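6b protein (Agrobacterium vitis, PDB 3AQ2) disturbs plant cell proliferation as an Agrobacterium protein of the RolB/RolC family, has an ADP-ribosylation fold and probably interferes with the host miRNA machinery. Local coordinates at residues M4-L14 and L27-L38. Sequence-based numbering, arbitrary orientation.
Sequences MTVPTWQVRDL and LRQARTDFRSTL
Trp9 and Phe34 form an edge-to-face pair: the Phe34 edge, led by CD1, points at one face of the indole, with the planes at 80°. Phe34 CB continues the contact over the same indole, 4.1 Å from the centroid of the Trp9 six-membered ring, a CH-pi approach. Trp9 CG stands anti to the backbone N (chi1 176°), which carries the benzo end down to the helix backbone, where CZ3 lies 3.4 Å from Phe34 N.

The opposite indole face is covered by the guanidinium of Arg12, with NH1 above the rim, so the indole is sandwiched between Phe34 and Arg12. The arginine chain bends at chi2, and its planar head is held on two sides: NH1 bonds to Gln10 O on a lone pair, while NH2 makes a long salt bridge of 3.3 Å to Asp33 OD2. That carboxylate is met on its anti side and is turned 65° from the guanidinium plane; a water joins Arg12 NE to the same OD2, and Gln29 NE2 donates to OD1. At the bend, Arg12 CG rests 3.6 Å from Ala30 CB.

Where the start of segment 4-14 meets the last turn of the helix, Met4 N donates to Thr37 O (2.9 Å), and one water bridges Met4 O and Leu38 O. Leu38 turns CD2 to Met4 O, 3.2 Å away, and to Thr5 O, while CD1 meets Val6 CG2, the two side chains crossing at about a right angle. Leu14 CD1 touches Leu27 CD2 at the far end.

The contact thus packs the N-terminal segment against helix 20-38 of the ADP-ribosylation fold, together with strand 12-13, an outermost strand of the mixed sheet that pairs in parallel with strand 199-202. On the helix, Leu27 also touches Phe134 and Ala136 of strand 133-137, and Phe34 touches Leu138.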
ATOM      1  N   MET A   4      16.546   9.275   9.666  1.00 19.82           N
ATOM      2  CA  MET A   4      16.968   9.656   8.290  1.00 20.52           C
ATOM      3  C   MET A   4      15.796   9.970   7.360  1.00 18.70           C
ATOM      4  O   MET A   4      14.635   9.746   7.721  1.00 18.14           O
ATOM      5  CB  MET A   4      17.860   8.567   7.704  1.00 20.65           C
ATOM      6  CG  MET A   4      19.124   8.389   8.530  1.00 23.06           C
ATOM      7  SD  MET A   4      20.364   7.380   7.721  1.00 26.72           S
ATOM      8  CE  MET A   4      19.592   5.785   7.848  1.00 24.50           C
ATOM      9  N   THR A   5      16.103  10.518   6.183  1.00 18.29           N
ATOM     10  CA  THR A   5      15.062  10.882   5.215  1.00 17.16           C
ATOM     11  C   THR A   5      14.698   9.673   4.356  1.00 16.18           C
ATOM     12  O   THR A   5      15.495   8.746   4.192  1.00 16.02           O
ATOM     13  CB  THR A   5      15.475  12.071   4.300  1.00 17.56           C
ATOM     14  OG1 THR A   5      16.533  11.670   3.421  1.00 18.27           O
ATOM     15  CG2 THR A   5      15.937  13.271   5.124  1.00 19.16           C
ATOM     16  N   VAL A   6      13.493   9.697   3.800  1.00 15.26           N
ATOM     17  CA  VAL A   6      12.999   8.575   3.003  1.00 15.35           C
ATOM     18  C   VAL A   6      13.911   8.124   1.836  1.00 15.86           C
ATOM     19  O   VAL A   6      14.046   6.918   1.624  1.00 15.49           O
ATOM     20  CB  VAL A   6      11.541   8.816   2.554  1.00 14.45           C
ATOM     21  CG1 VAL A   6      11.147   7.880   1.436  1.00 16.84           C
ATOM     22  CG2 VAL A   6      10.614   8.639   3.732  1.00 14.14           C
ATOM     23  N   PRO A   7      14.538   9.067   1.095  1.00 17.41           N
ATOM     24  CA  PRO A   7      15.475   8.635   0.038  1.00 18.22           C
ATOM     25  C   PRO A   7      16.611   7.715   0.499  1.00 18.66           C
ATOM     26  O   PRO A   7      17.213   7.034  -0.339  1.00 20.13           O
ATOM     27  CB  PRO A   7      16.034   9.956  -0.502  1.00 19.50           C
ATOM     28  CG  PRO A   7      14.942  10.945  -0.231  1.00 19.16           C
ATOM     29  CD  PRO A   7      14.409  10.540   1.113  1.00 17.40           C
ATOM     30  N   THR A   8      16.901   7.666   1.801  1.00 17.61           N
ATOM     31  CA  THR A   8      17.900   6.712   2.313  1.00 17.61           C
ATOM     32  C   THR A   8      17.411   5.262   2.272  1.00 16.80           C
ATOM     33  O   THR A   8      18.217   4.319   2.352  1.00 17.43           O
ATOM     34  CB  THR A   8      18.359   7.026   3.756  1.00 17.67           C
ATOM     35  OG1 THR A   8      17.292   6.795   4.684  1.00 17.40           O
ATOM     36  CG2 THR A   8      18.869   8.450   3.875  1.00 19.45           C
ATOM     37  N   TRP A   9      16.095   5.092   2.185  1.00 15.40           N
ATOM     38  CA  TRP A   9      15.498   3.763   2.199  1.00 15.52           C
ATOM     39  C   TRP A   9      15.515   3.126   0.819  1.00 15.76           C
ATOM     40  O   TRP A   9      14.959   3.682  -0.134  1.00 16.47           O
ATOM     41  CB  TRP A   9      14.057   3.838   2.712  1.00 14.41           C
ATOM     42  CG  TRP A   9      13.361   2.510   2.665  1.00 13.95           C
ATOM     43  CD1 TRP A   9      12.377   2.126   1.797  1.00 14.35           C
ATOM     44  CD2 TRP A   9      13.593   1.395   3.531  1.00 14.67           C
ATOM     45  NE1 TRP A   9      11.994   0.831   2.063  1.00 12.96           N
ATOM     46  CE2 TRP A   9      12.719   0.360   3.124  1.00 12.89           C
ATOM     47  CE3 TRP A   9      14.458   1.167   4.610  1.00 17.17           C
ATOM     48  CZ2 TRP A   9      12.680  -0.889   3.764  1.00 14.42           C
ATOM     49  CZ3 TRP A   9      14.424  -0.073   5.249  1.00 16.41           C
ATOM     50  CH2 TRP A   9      13.531  -1.087   4.823  1.00 15.53           C
ATOM     51  N   GLN A  10      16.144   1.957   0.730  1.00 17.01           N
ATOM     52  CA  GLN A  10      16.134   1.159  -0.488  1.00 18.03           C
ATOM     53  C   GLN A  10      14.958   0.187  -0.387  1.00 16.28           C
ATOM     54  O   GLN A  10      14.932  -0.662   0.509  1.00 16.15           O
ATOM     55  CB  GLN A  10      17.468   0.411  -0.641  1.00 19.34           C
ATOM     56  CG  GLN A  10      18.698   1.335  -0.659  1.00 22.95           C
ATOM     57  CD  GLN A  10      20.042   0.602  -0.743  1.00 24.58           C
ATOM     58  OE1 GLN A  10      20.099  -0.618  -0.938  1.00 31.29           O
ATOM     59  NE2 GLN A  10      21.128   1.355  -0.599  1.00 31.20           N
ATOM     60  N   VAL A  11      13.975   0.334  -1.276  1.00 14.66           N
ATOM     61  CA  VAL A  11      12.822  -0.585  -1.289  1.00 14.08           C
ATOM     62  C   VAL A  11      13.308  -2.039  -1.306  1.00 14.12           C
ATOM     63  O   VAL A  11      14.286  -2.369  -1.998  1.00 14.61           O
ATOM     64  CB  VAL A  11      11.872  -0.304  -2.487  1.00 13.80           C
ATOM     65  CG1 VAL A  11      12.519  -0.705  -3.827  1.00 15.27           C
ATOM     66  CG2 VAL A  11      10.536  -1.004  -2.292  1.00 14.19           C
ATOM     67  N   ARG A  12      12.648  -2.895  -0.526  1.00 13.41           N
ATOM     68  CA  ARG A  12      13.013  -4.311  -0.514  1.00 13.69           C
ATOM     69  C   ARG A  12      12.270  -4.978  -1.663  1.00 13.14           C
ATOM     70  O   ARG A  12      11.038  -5.086  -1.639  1.00 12.29           O
ATOM     71  CB  ARG A  12      12.639  -5.004   0.799  1.00 14.13           C
ATOM     72  CG  ARG A  12      13.385  -4.618   2.094  1.00 18.26           C
ATOM     73  CD  ARG A  12      14.598  -3.740   1.955  1.00 21.37           C
ATOM     74  NE  ARG A  12      15.276  -3.626   3.250  1.00 21.67           N
ATOM     75  CZ  ARG A  12      16.067  -2.613   3.601  1.00 23.66           C
ATOM     76  NH1 ARG A  12      16.291  -1.603   2.762  1.00 23.44           N
ATOM     77  NH2 ARG A  12      16.627  -2.605   4.808  1.00 24.24           N
ATOM     78  N   ASP A  13      13.019  -5.409  -2.678  1.00 13.20           N
ATOM     79  CA  ASP A  13      12.405  -6.099  -3.805  1.00 13.29           C
ATOM     80  C   ASP A  13      12.342  -7.592  -3.488  1.00 12.91           C
ATOM     81  O   ASP A  13      13.360  -8.297  -3.556  1.00 14.09           O
ATOM     82  CB  ASP A  13      13.190  -5.836  -5.089  1.00 14.62           C
ATOM     83  CG  ASP A  13      12.535  -6.441  -6.328  1.00 16.03           C
ATOM     84  OD1 ASP A  13      11.508  -7.147  -6.216  1.00 14.64           O
ATOM     85  OD2 ASP A  13      13.078  -6.207  -7.438  1.00 21.10           O
ATOM     86  N   LEU A  14      11.150  -8.054  -3.109  1.00 11.86           N
ATOM     87  CA  LEU A  14      10.964  -9.429  -2.655  1.00 11.39           C
ATOM     88  C   LEU A  14      10.309 -10.303  -3.731  1.00 12.06           C
ATOM     89  O   LEU A  14       9.810 -11.392  -3.428  1.00 11.92           O
ATOM     90  CB  LEU A  14      10.133  -9.463  -1.359  1.00 10.91           C
ATOM     91  CG  LEU A  14      10.693  -8.597  -0.227  1.00 11.73           C
ATOM     92  CD1 LEU A  14       9.779  -8.648   1.007  1.00 12.53           C
ATOM     93  CD2 LEU A  14      12.127  -9.005   0.117  1.00 12.83           C
ATOM     94  N   LEU A  27       9.231  -9.645   5.023  1.00 13.22           N
ATOM     95  CA  LEU A  27       8.341  -8.495   5.234  1.00 13.11           C
ATOM     96  C   LEU A  27       8.472  -7.969   6.662  1.00 14.13           C
ATOM     97  O   LEU A  27       8.522  -6.759   6.873  1.00 13.95           O
ATOM     98  CB  LEU A  27       6.898  -8.853   4.902  1.00 12.57           C
ATOM     99  CG  LEU A  27       6.591  -9.001   3.413  1.00 11.12           C
ATOM    100  CD1 LEU A  27       5.211  -9.653   3.214  1.00 11.47           C
ATOM    101  CD2 LEU A  27       6.612  -7.629   2.729  1.00 10.80           C
ATOM    102  N   ARG A  28       8.540  -8.886   7.626  1.00 15.07           N
ATOM    103  CA  ARG A  28       8.708  -8.514   9.038  1.00 17.05           C
ATOM    104  C   ARG A  28       9.980  -7.692   9.228  1.00 16.78           C
ATOM    105  O   ARG A  28       9.950  -6.636   9.871  1.00 17.24           O
ATOM    106  CB  ARG A  28       8.741  -9.767   9.927  1.00 17.46           C
ATOM    107  CG  ARG A  28       8.797  -9.465  11.418  1.00 20.75           C
ATOM    108  CD  ARG A  28       8.667 -10.743  12.245  1.00 22.68           C
ATOM    109  NE  ARG A  28       8.684 -10.448  13.680  1.00 31.00           N
ATOM    110  CZ  ARG A  28       8.558 -11.356  14.649  1.00 34.45           C
ATOM    111  NH1 ARG A  28       8.396 -12.645  14.360  1.00 36.30           N
ATOM    112  NH2 ARG A  28       8.595 -10.969  15.922  1.00 37.04           N
ATOM    113  N   GLN A  29      11.074  -8.168   8.642  1.00 17.11           N
ATOM    114  CA  GLN A  29      12.375  -7.513   8.764  1.00 18.15           C
ATOM    115  C   GLN A  29      12.387  -6.171   8.038  1.00 17.20           C
ATOM    116  O   GLN A  29      13.005  -5.217   8.517  1.00 17.72           O
ATOM    117  CB  GLN A  29      13.500  -8.397   8.226  1.00 18.75           C
ATOM    118  CG  GLN A  29      14.901  -7.917   8.629  1.00 21.36           C
ATOM    119  CD  GLN A  29      15.080  -7.844  10.140  1.00 24.73           C
ATOM    120  OE1 GLN A  29      14.746  -8.786  10.856  1.00 24.89           O
ATOM    121  NE2 GLN A  29      15.610  -6.719  10.632  1.00 26.12           N
ATOM    122  N   ALA A  30      11.728  -6.107   6.881  1.00 15.86           N
ATOM    123  CA  ALA A  30      11.684  -4.859   6.111  1.00 15.60           C
ATOM    124  C   ALA A  30      10.990  -3.772   6.920  1.00 15.66           C
ATOM    125  O   ALA A  30      11.448  -2.622   6.966  1.00 16.36           O
ATOM    126  CB  ALA A  30      10.977  -5.074   4.778  1.00 14.61           C
ATOM    127  N   ARG A  31       9.891  -4.143   7.567  1.00 15.55           N
ATOM    128  CA  ARG A  31       9.127  -3.208   8.384  1.00 16.36           C
ATOM    129  C   ARG A  31       9.976  -2.692   9.541  1.00 16.93           C
ATOM    130  O   ARG A  31      10.026  -1.482   9.802  1.00 16.66           O
ATOM    131  CB  ARG A  31       7.865  -3.881   8.930  1.00 16.32           C
ATOM    132  CG  ARG A  31       6.892  -2.895   9.517  1.00 19.86           C
ATOM    133  CD  ARG A  31       6.064  -3.471  10.632  1.00 24.62           C
ATOM    134  NE  ARG A  31       5.841  -2.437  11.640  1.00 30.49           N
ATOM    135  CZ  ARG A  31       6.605  -2.248  12.713  1.00 33.29           C
ATOM    136  NH1 ARG A  31       7.645  -3.037  12.950  1.00 34.72           N
ATOM    137  NH2 ARG A  31       6.324  -1.264  13.558  1.00 34.78           N
ATOM    138  N   THR A  32      10.647  -3.610  10.229  1.00 17.49           N
ATOM    139  CA  THR A  32      11.514  -3.240  11.349  1.00 18.98           C
ATOM    140  C   THR A  32      12.644  -2.304  10.898  1.00 18.99           C
ATOM    141  O   THR A  32      12.932  -1.314  11.585  1.00 19.08           O
ATOM    142  CB  THR A  32      12.098  -4.481  12.060  1.00 19.81           C
ATOM    143  OG1 THR A  32      11.021  -5.295  12.543  1.00 21.38           O
ATOM    144  CG2 THR A  32      12.982  -4.066  13.238  1.00 22.79           C
ATOM    145  N   ASP A  33      13.269  -2.619   9.759  1.00 18.29           N
ATOM    146  CA  ASP A  33      14.401  -1.824   9.234  1.00 19.48           C
ATOM    147  C   ASP A  33      13.962  -0.426   8.816  1.00 18.84           C
ATOM    148  O   ASP A  33      14.706   0.550   8.980  1.00 18.70           O
ATOM    149  CB  ASP A  33      15.057  -2.506   8.034  1.00 19.62           C
ATOM    150  CG  ASP A  33      15.833  -3.766   8.409  1.00 21.32           C
ATOM    151  OD1 ASP A  33      16.034  -4.050   9.616  1.00 22.46           O
ATOM    152  OD2 ASP A  33      16.253  -4.473   7.474  1.00 23.66           O
ATOM    153  N   PHE A  34      12.761  -0.346   8.248  1.00 17.99           N
ATOM    154  CA  PHE A  34      12.145   0.924   7.863  1.00 17.71           C
ATOM    155  C   PHE A  34      11.919   1.814   9.097  1.00 18.82           C
ATOM    156  O   PHE A  34      12.358   2.967   9.132  1.00 19.47           O
ATOM    157  CB  PHE A  34      10.821   0.619   7.151  1.00 16.97           C
ATOM    158  CG  PHE A  34      10.162   1.811   6.524  1.00 14.62           C
ATOM    159  CD1 PHE A  34      10.375   2.103   5.181  1.00 13.65           C
ATOM    160  CD2 PHE A  34       9.292   2.612   7.249  1.00 15.62           C
ATOM    161  CE1 PHE A  34       9.740   3.180   4.577  1.00 13.88           C
ATOM    162  CE2 PHE A  34       8.656   3.708   6.658  1.00 14.62           C
ATOM    163  CZ  PHE A  34       8.885   3.995   5.309  1.00 15.45           C
ATOM    164  N   ARG A  35      11.257   1.258  10.115  1.00 19.75           N
ATOM    165  CA  ARG A  35      10.989   1.962  11.368  1.00 21.01           C
ATOM    166  C   ARG A  35      12.283   2.384  12.062  1.00 22.15           C
ATOM    167  O   ARG A  35      12.382   3.512  12.562  1.00 22.78           O
ATOM    168  CB  ARG A  35      10.122   1.099  12.309  1.00 21.26           C
ATOM    169  CG  ARG A  35      10.141   1.537  13.792  1.00 24.37           C
ATOM    170  CD  ARG A  35       9.242   2.749  14.076  1.00 28.36           C
ATOM    171  NE  ARG A  35       9.776   3.646  15.107  1.00 34.00           N
ATOM    172  CZ  ARG A  35       9.751   3.420  16.420  1.00 37.05           C
ATOM    173  NH1 ARG A  35       9.221   2.304  16.914  1.00 39.02           N
ATOM    174  NH2 ARG A  35      10.268   4.318  17.250  1.00 38.27           N
ATOM    175  N   SER A  36      13.269   1.487  12.076  1.00 22.73           N
ATOM    176  CA  SER A  36      14.532   1.730  12.775  1.00 24.33           C
ATOM    177  C   SER A  36      15.268   2.943  12.206  1.00 23.72           C
ATOM    178  O   SER A  36      15.819   3.756  12.959  1.00 24.89           O
ATOM    179  CB  SER A  36      15.437   0.493  12.727  1.00 25.09           C
ATOM    180  OG  SER A  36      14.876  -0.587  13.464  1.00 28.55           O
ATOM    181  N   THR A  37      15.252   3.070  10.882  1.00 22.38           N
ATOM    182  CA  THR A  37      16.039   4.091  10.201  1.00 22.85           C
ATOM    183  C   THR A  37      15.296   5.406  10.011  1.00 21.88           C
ATOM    184  O   THR A  37      15.930   6.452   9.872  1.00 21.78           O
ATOM    185  CB  THR A  37      16.528   3.620   8.821  1.00 22.55           C
ATOM    186  OG1 THR A  37      15.399   3.311   7.992  1.00 21.52           O
ATOM    187  CG2 THR A  37      17.436   2.390   8.948  1.00 24.69           C
ATOM    188  N   LEU A  38      13.963   5.351  10.006  1.00 20.92           N
ATOM    189  CA  LEU A  38      13.149   6.532   9.654  1.00 20.54           C
ATOM    190  C   LEU A  38      12.272   7.110  10.777  1.00 21.37           C
ATOM    191  O   LEU A  38      11.673   8.175  10.605  1.00 21.29           O
ATOM    192  CB  LEU A  38      12.286   6.229   8.424  1.00 19.28           C
ATOM    193  CG  LEU A  38      12.986   5.789   7.130  1.00 18.00           C
ATOM    194  CD1 LEU A  38      11.950   5.473   6.062  1.00 15.67           C
ATOM    195  CD2 LEU A  38      13.938   6.841   6.606  1.00 19.52           C
TER
HETATM  196  O   HOH W   1      12.126  10.028   8.736  1.00 25.04           O
HETATM  197  O   HOH W   2      16.462   4.182   5.633  1.00 22.70           O
HETATM  198  O   HOH W   3      14.933  -5.642   5.312  1.00 23.62           O